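Local coordinates for importin-95 (PDB 4XRI), which probably acts as an importin-beta nuclear transport receptor, carrying protein cargo into the nucleus and likely binding a small GTPase, at residues A[50-55]-A[64-69]; A[607-612]-A[642-647]. The protein carries 2 engineered substitutions. One frame throughout, in Å; residues are numbered along the deposited sequence.

Contact 1: A[50-55]-A[64-69]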
loop_
_atom_site.group_PDB
_atom_site.type_symbol
_atom_site.label_atom_id
_atom_site.label_comp_id
_atom_site.label_asym_id
_atom_site.label_seq_id
_atom_site.Cartn_x
_atom_site.Cartn_y
_atom_site.Cartn_z
ATOM N N VAL A 50 29.548 -23.313 -12.969
ATOM C CA VAL A 50 29.989 -23.790 -11.664
ATOM C C VAL A 50 31.510 -23.941 -11.636
ATOM O O VAL A 50 32.138 -23.799 -10.584
ATOM C CB VAL A 50 29.315 -25.132 -11.277
ATOM C CG1 VAL A 50 29.863 -26.291 -12.097
ATOM C CG2 VAL A 50 29.484 -25.398 -9.787
ATOM N N GLN A 51 32.104 -24.212 -12.795
ATOM C CA GLN A 51 33.553 -24.338 -12.886
ATOM C C GLN A 51 34.212 -22.972 -12.741
ATOM O O GLN A 51 35.245 -22.835 -12.082
ATOM C CB GLN A 51 33.963 -24.992 -14.206
ATOM C CG GLN A 51 33.880 -26.509 -14.188
ATOM C CD GLN A 51 34.231 -27.132 -15.526
ATOM O OE1 GLN A 51 33.864 -26.613 -16.580
ATOM N NE2 GLN A 51 34.950 -28.249 -15.490
ATOM N N ALA A 52 33.602 -21.964 -13.357
ATOM C CA ALA A 52 34.087 -20.591 -13.258
ATOM C C ALA A 52 33.923 -20.068 -11.837
ATOM O O ALA A 52 34.711 -19.249 -11.365
ATOM C CB ALA A 52 33.354 -19.697 -14.241
ATOM N N LEU A 53 32.890 -20.555 -11.160
ATOM C CA LEU A 53 32.653 -20.211 -9.766
ATOM C C LEU A 53 33.712 -20.837 -8.862
ATOM O O LEU A 53 34.149 -20.231 -7.883
ATOM C CB LEU A 53 31.254 -20.664 -9.340
ATOM C CG LEU A 53 30.943 -20.711 -7.843
ATOM C CD1 LEU A 53 31.022 -19.323 -7.225
ATOM C CD2 LEU A 53 29.573 -21.338 -7.601
ATOM N N ALA A 54 34.134 -22.048 -9.209
ATOM C CA ALA A 54 35.062 -22.805 -8.376
ATOM C C ALA A 54 36.519 -22.442 -8.653
ATOM O O ALA A 54 37.415 -22.823 -7.898
ATOM C CB ALA A 54 34.845 -24.300 -8.579
ATOM N N ASN A 55 36.752 -21.698 -9.729
ATOM C CA ASN A 55 38.108 -21.352 -10.149
ATOM C C ASN A 55 38.770 -20.335 -9.219
ATOM O O ASN A 55 38.408 -19.159 -9.209
ATOM C CB ASN A 55 38.088 -20.812 -11.583
ATOM C CG ASN A 55 39.482 -20.650 -12.172
ATOM O OD1 ASN A 55 40.489 -20.768 -11.474
ATOM N ND2 ASN A 55 39.542 -20.365 -13.469
ATOM N N ALA A 64 31.568 -14.607 -8.496
ATOM C CA ALA A 64 30.253 -14.287 -7.958
ATOM C C ALA A 64 29.232 -14.220 -9.084
ATOM O O ALA A 64 28.146 -14.787 -8.983
ATOM C CB ALA A 64 30.292 -12.972 -7.189
ATOM N N ALA A 65 29.600 -13.528 -10.160
ATOM C CA ALA A 65 28.751 -13.403 -11.340
ATOM C C ALA A 65 28.377 -14.768 -11.905
ATOM O O ALA A 65 27.226 -15.004 -12.273
ATOM C CB ALA A 65 29.448 -12.570 -12.402
ATOM N N ALA A 66 29.359 -15.663 -11.959
ATOM C CA ALA A 66 29.142 -17.026 -12.432
ATOM C C ALA A 66 28.168 -17.765 -11.524
ATOM O O ALA A 66 27.261 -18.451 -11.995
ATOM C CB ALA A 66 30.463 -17.777 -12.511
ATOM N N GLY A 67 28.364 -17.614 -10.217
ATOM C CA GLY A 67 27.520 -18.263 -9.232
ATOM C C GLY A 67 26.091 -17.761 -9.270
ATOM O O GLY A 67 25.148 -18.538 -9.122
ATOM N N ILE A 68 25.929 -16.456 -9.468
ATOM C CA ILE A 68 24.602 -15.858 -9.547
ATOM C C ILE A 68 23.867 -16.347 -10.786
ATOM O O ILE A 68 22.692 -16.711 -10.721
ATOM C CB ILE A 68 24.665 -14.317 -9.574
ATOM C CG1 ILE A 68 25.310 -13.791 -8.294
ATOM C CG2 ILE A 68 23.273 -13.731 -9.740
ATOM C CD1 ILE A 68 24.711 -14.363 -7.037
ATOM N N ALA A 69 24.574 -16.357 -11.912
ATOM C CA ALA A 69 24.017 -16.840 -13.171
ATOM C C ALA A 69 23.600 -18.299 -13.052
ATOM O O ALA A 69 22.550 -18.699 -13.554
ATOM C CB ALA A 69 25.025 -16.665 -14.299
#

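Contact 2: A[607-612]-A[642-647]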
loop_
_atom_site.group_PDB
_atom_site.type_symbol
_atom_site.label_atom_id
_atom_site.label_comp_id
_atom_site.label_asym_id
_atom_site.label_seq_id
_atom_site.Cartn_x
_atom_site.Cartn_y
_atom_site.Cartn_z
ATOM N N ARG A 607 -18.086 24.650 -23.377
ATOM C CA ARG A 607 -16.666 24.978 -23.354
ATOM C C ARG A 607 -15.854 23.868 -22.698
ATOM O O ARG A 607 -14.770 23.516 -23.164
ATOM C CB ARG A 607 -16.440 26.300 -22.621
ATOM C CG ARG A 607 -15.006 26.797 -22.669
ATOM C CD ARG A 607 -14.881 28.167 -22.032
ATOM N NE ARG A 607 -13.549 28.733 -22.223
ATOM C CZ ARG A 607 -13.175 29.928 -21.781
ATOM N NH1 ARG A 607 -14.034 30.688 -21.117
ATOM N NH2 ARG A 607 -11.941 30.364 -22.001
ATOM N N ILE A 608 -16.391 23.320 -21.613
ATOM C CA ILE A 608 -15.730 22.249 -20.877
ATOM C C ILE A 608 -15.525 21.013 -21.748
ATOM O O ILE A 608 -14.409 20.511 -21.870
ATOM C CB ILE A 608 -16.530 21.856 -19.619
ATOM C CG1 ILE A 608 -16.441 22.960 -18.566
ATOM C CG2 ILE A 608 -16.013 20.550 -19.042
ATOM C CD1 ILE A 608 -17.286 22.702 -17.335
ATOM N N MET A 609 -16.599 20.531 -22.363
ATOM C CA MET A 609 -16.522 19.337 -23.198
ATOM C C MET A 609 -15.658 19.553 -24.438
ATOM O O MET A 609 -14.997 18.628 -24.907
ATOM C CB MET A 609 -17.921 18.879 -23.611
ATOM C CG MET A 609 -18.723 18.265 -22.470
ATOM S SD MET A 609 -17.836 16.927 -21.640
ATOM C CE MET A 609 -17.795 15.697 -22.936
ATOM N N GLN A 610 -15.665 20.771 -24.969
ATOM C CA GLN A 610 -14.870 21.077 -26.157
ATOM C C GLN A 610 -13.377 20.902 -25.891
ATOM O O GLN A 610 -12.677 20.255 -26.667
ATOM C CB GLN A 610 -15.150 22.501 -26.648
ATOM C CG GLN A 610 -14.333 22.923 -27.862
ATOM C CD GLN A 610 -14.885 22.379 -29.165
ATOM O OE1 GLN A 610 -15.921 21.714 -29.185
ATOM N NE2 GLN A 610 -14.195 22.664 -30.265
ATOM N N VAL A 611 -12.895 21.465 -24.788
ATOM C CA VAL A 611 -11.470 21.399 -24.479
ATOM C C VAL A 611 -11.082 20.013 -23.968
ATOM O O VAL A 611 -9.994 19.522 -24.262
ATOM C CB VAL A 611 -11.051 22.480 -23.443
ATOM C CG1 VAL A 611 -11.732 22.264 -22.102
ATOM C CG2 VAL A 611 -9.540 22.503 -23.275
ATOM N N LEU A 612 -11.984 19.370 -23.232
ATOM C CA LEU A 612 -11.692 18.062 -22.657
ATOM C C LEU A 612 -11.585 16.991 -23.734
ATOM O O LEU A 612 -10.730 16.109 -23.656
ATOM C CB LEU A 612 -12.756 17.664 -21.629
ATOM C CG LEU A 612 -12.689 18.372 -20.273
ATOM C CD1 LEU A 612 -13.684 17.752 -19.300
ATOM C CD2 LEU A 612 -11.274 18.328 -19.705
ATOM N N GLU A 642 -29.586 15.034 -17.407
ATOM C CA GLU A 642 -30.141 14.845 -18.749
ATOM C C GLU A 642 -29.669 15.918 -19.733
ATOM O O GLU A 642 -29.672 15.703 -20.943
ATOM C CB GLU A 642 -31.672 14.818 -18.709
ATOM C CG GLU A 642 -32.304 15.887 -17.835
ATOM C CD GLU A 642 -32.323 15.501 -16.367
ATOM O OE1 GLU A 642 -32.289 16.411 -15.510
ATOM O OE2 GLU A 642 -32.367 14.286 -16.073
ATOM N N GLU A 643 -29.252 17.067 -19.211
ATOM C CA GLU A 643 -28.685 18.126 -20.041
ATOM C C GLU A 643 -27.357 17.698 -20.668
ATOM O O GLU A 643 -26.906 18.289 -21.650
ATOM C CB GLU A 643 -28.482 19.405 -19.223
ATOM C CG GLU A 643 -29.368 20.560 -19.652
ATOM C CD GLU A 643 -28.843 21.903 -19.174
ATOM O OE1 GLU A 643 -28.959 22.195 -17.964
ATOM O OE2 GLU A 643 -28.309 22.664 -20.012
ATOM N N PHE A 644 -26.740 16.669 -20.097
ATOM C CA PHE A 644 -25.458 16.168 -20.584
ATOM C C PHE A 644 -25.619 15.362 -21.873
ATOM O O PHE A 644 -24.654 15.156 -22.608
ATOM C CB PHE A 644 -24.782 15.314 -19.506
ATOM C CG PHE A 644 -23.425 14.799 -19.895
ATOM C CD1 PHE A 644 -22.298 15.583 -19.718
ATOM C CD2 PHE A 644 -23.278 13.528 -20.429
ATOM C CE1 PHE A 644 -21.049 15.111 -20.068
ATOM C CE2 PHE A 644 -22.032 13.056 -20.788
ATOM C CZ PHE A 644 -20.915 13.848 -20.604
ATOM N N ALA A 645 -26.845 14.924 -22.143
ATOM C CA ALA A 645 -27.145 14.071 -23.293
ATOM C C ALA A 645 -26.638 14.629 -24.621
ATOM O O ALA A 645 -26.284 13.869 -25.522
ATOM C CB ALA A 645 -28.642 13.831 -23.379
ATOM N N LYS A 646 -26.595 15.954 -24.737
ATOM C CA LYS A 646 -26.179 16.588 -25.986
ATOM C C LYS A 646 -24.701 16.359 -26.306
ATOM O O LYS A 646 -24.269 16.566 -27.441
ATOM C CB LYS A 646 -26.467 18.093 -25.950
ATOM C CG LYS A 646 -25.741 18.870 -24.861
ATOM C CD LYS A 646 -25.792 20.364 -25.156
ATOM C CE LYS A 646 -25.543 21.206 -23.922
ATOM N NZ LYS A 646 -25.520 22.660 -24.253
ATOM N N TYR A 647 -23.932 15.922 -25.314
ATOM C CA TYR A 647 -22.504 15.675 -25.513
ATOM C C TYR A 647 -22.210 14.224 -25.869
ATOM O O TYR A 647 -21.066 13.867 -26.151
ATOM C CB TYR A 647 -21.710 16.059 -24.262
ATOM C CG TYR A 647 -21.944 17.480 -23.816
ATOM C CD1 TYR A 647 -22.484 17.758 -22.566
ATOM C CD2 TYR A 647 -21.643 18.544 -24.652
ATOM C CE1 TYR A 647 -22.706 19.059 -22.159
ATOM C CE2 TYR A 647 -21.865 19.847 -24.255
ATOM C CZ TYR A 647 -22.393 20.099 -23.007
ATOM O OH TYR A 647 -22.619 21.393 -22.607
#

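Contact 1: A[50-55]-A[64-69]
The shortest polar bond here, from I68 N to A64 O at 2.8 Å, is internal to helix 60-72 and braces the turn that presents A66 and G67 to A52 and L53. Another bond joins this helix to helix 42-54: the carbonyl oxygen of L53, near the end of helix 42-54, accepts a hydrogen bond from NE of R63, one residue before 64-69. The rest of the contact is apolar. The two segments form part of an antiparallel helical hairpin, their axes 147° apart in direction and approaching to 7.8 Å, a close spacing consistent with the small residues A52, A66 and G67 at the interface. A66 aims its methyl group at the opposite helix, where it meets two things at once. Its CB touches the CB of A52, methyl against methyl, at 3.9 Å, and the same carbon rests on the helix backbone, 3.9 Å from L53 N. L53 then reaches past A66 to the next residue. With CG anti to the backbone N (chi1 165°), the isobutyl group reaches the backbone of helix 60-72 at G67, with CD2 4.0 Å from its CA. A beta carbon built on G67 would lie only 3.2 Å from L53 CD1, so the bare backbone here lets the leucine fork lie close. All four touching residues are buried. Beyond the helix end, N55 OD1 accepts a hydrogen bond from S57 N, an Asx turn that shapes the start of the link between the helices. On the second helix, A69 carries the packing further, touching Y45 and L49 of helix 42-54. L53 also contacts T108 of helix 95-108 and A119 and V123 of helix 114-131, while V50 meets L104, so the hairpin is set against helices 95-108 and 114-131.

Contact 2: A[607-612]-A[642-647]
F644 and Y647 form a double Met-aromatic contact with M609, joining a short 3-10 segment and the turn after it to helix 605-616 of the helical solenoid. F644, packed on I633 and A637 of helix 625-640 and with its CG anti to the backbone N (chi1 -178°), brings CE1 to 4.0 Å from M609 SD; the sulfur approaches this ring obliquely. K646 lays its CG over one face of the Y647 ring, 3.8 Å above the plane, and its NZ forms a salt bridge with D606 OD1. Y647 is held by the backbone bond from its N to F644 O, and its OH is hydrogen-bonded to D606 OD1 as well. M609 covers the opposite face of the Y647 ring, CG standing 3.6 Å from the centroid in a CH-pi contact, so the phenol is sandwiched between two aliphatic chains; SD stands farther above the face, 5.0 Å from the centroid. With an alanine here, M609 CG would probably face a gap and D606 would lose its phenol partner. L636 of helix 625-640 also touches M609. Bends at chi2 and chi3 (-53° and -67°) fold the methionine tip back, bringing CE to 4.1 Å from Y647 CB.

In the fold
From the N terminus, contact 1 comes first and closes a short loop: eight residues, half of them helical, separate 50-55 from 64-69, and the pairing joins consecutive helices within the importin-beta N-terminal domain. Contact 2 opens more than five hundred residues later and spans 29 residues, mostly helix. It links helix 605-616 to the turn after helix 625-640, so the latter lies within the loop it closes. The two loops follow one another in series, neither nesting nor crossing, and their nearest atoms are about 47 Å apart. With so few residues between its segments, each is a local closure in the same helical solenoid: contact 1 joins two consecutive helices, contact 2 a helix to the turn beyond the next one.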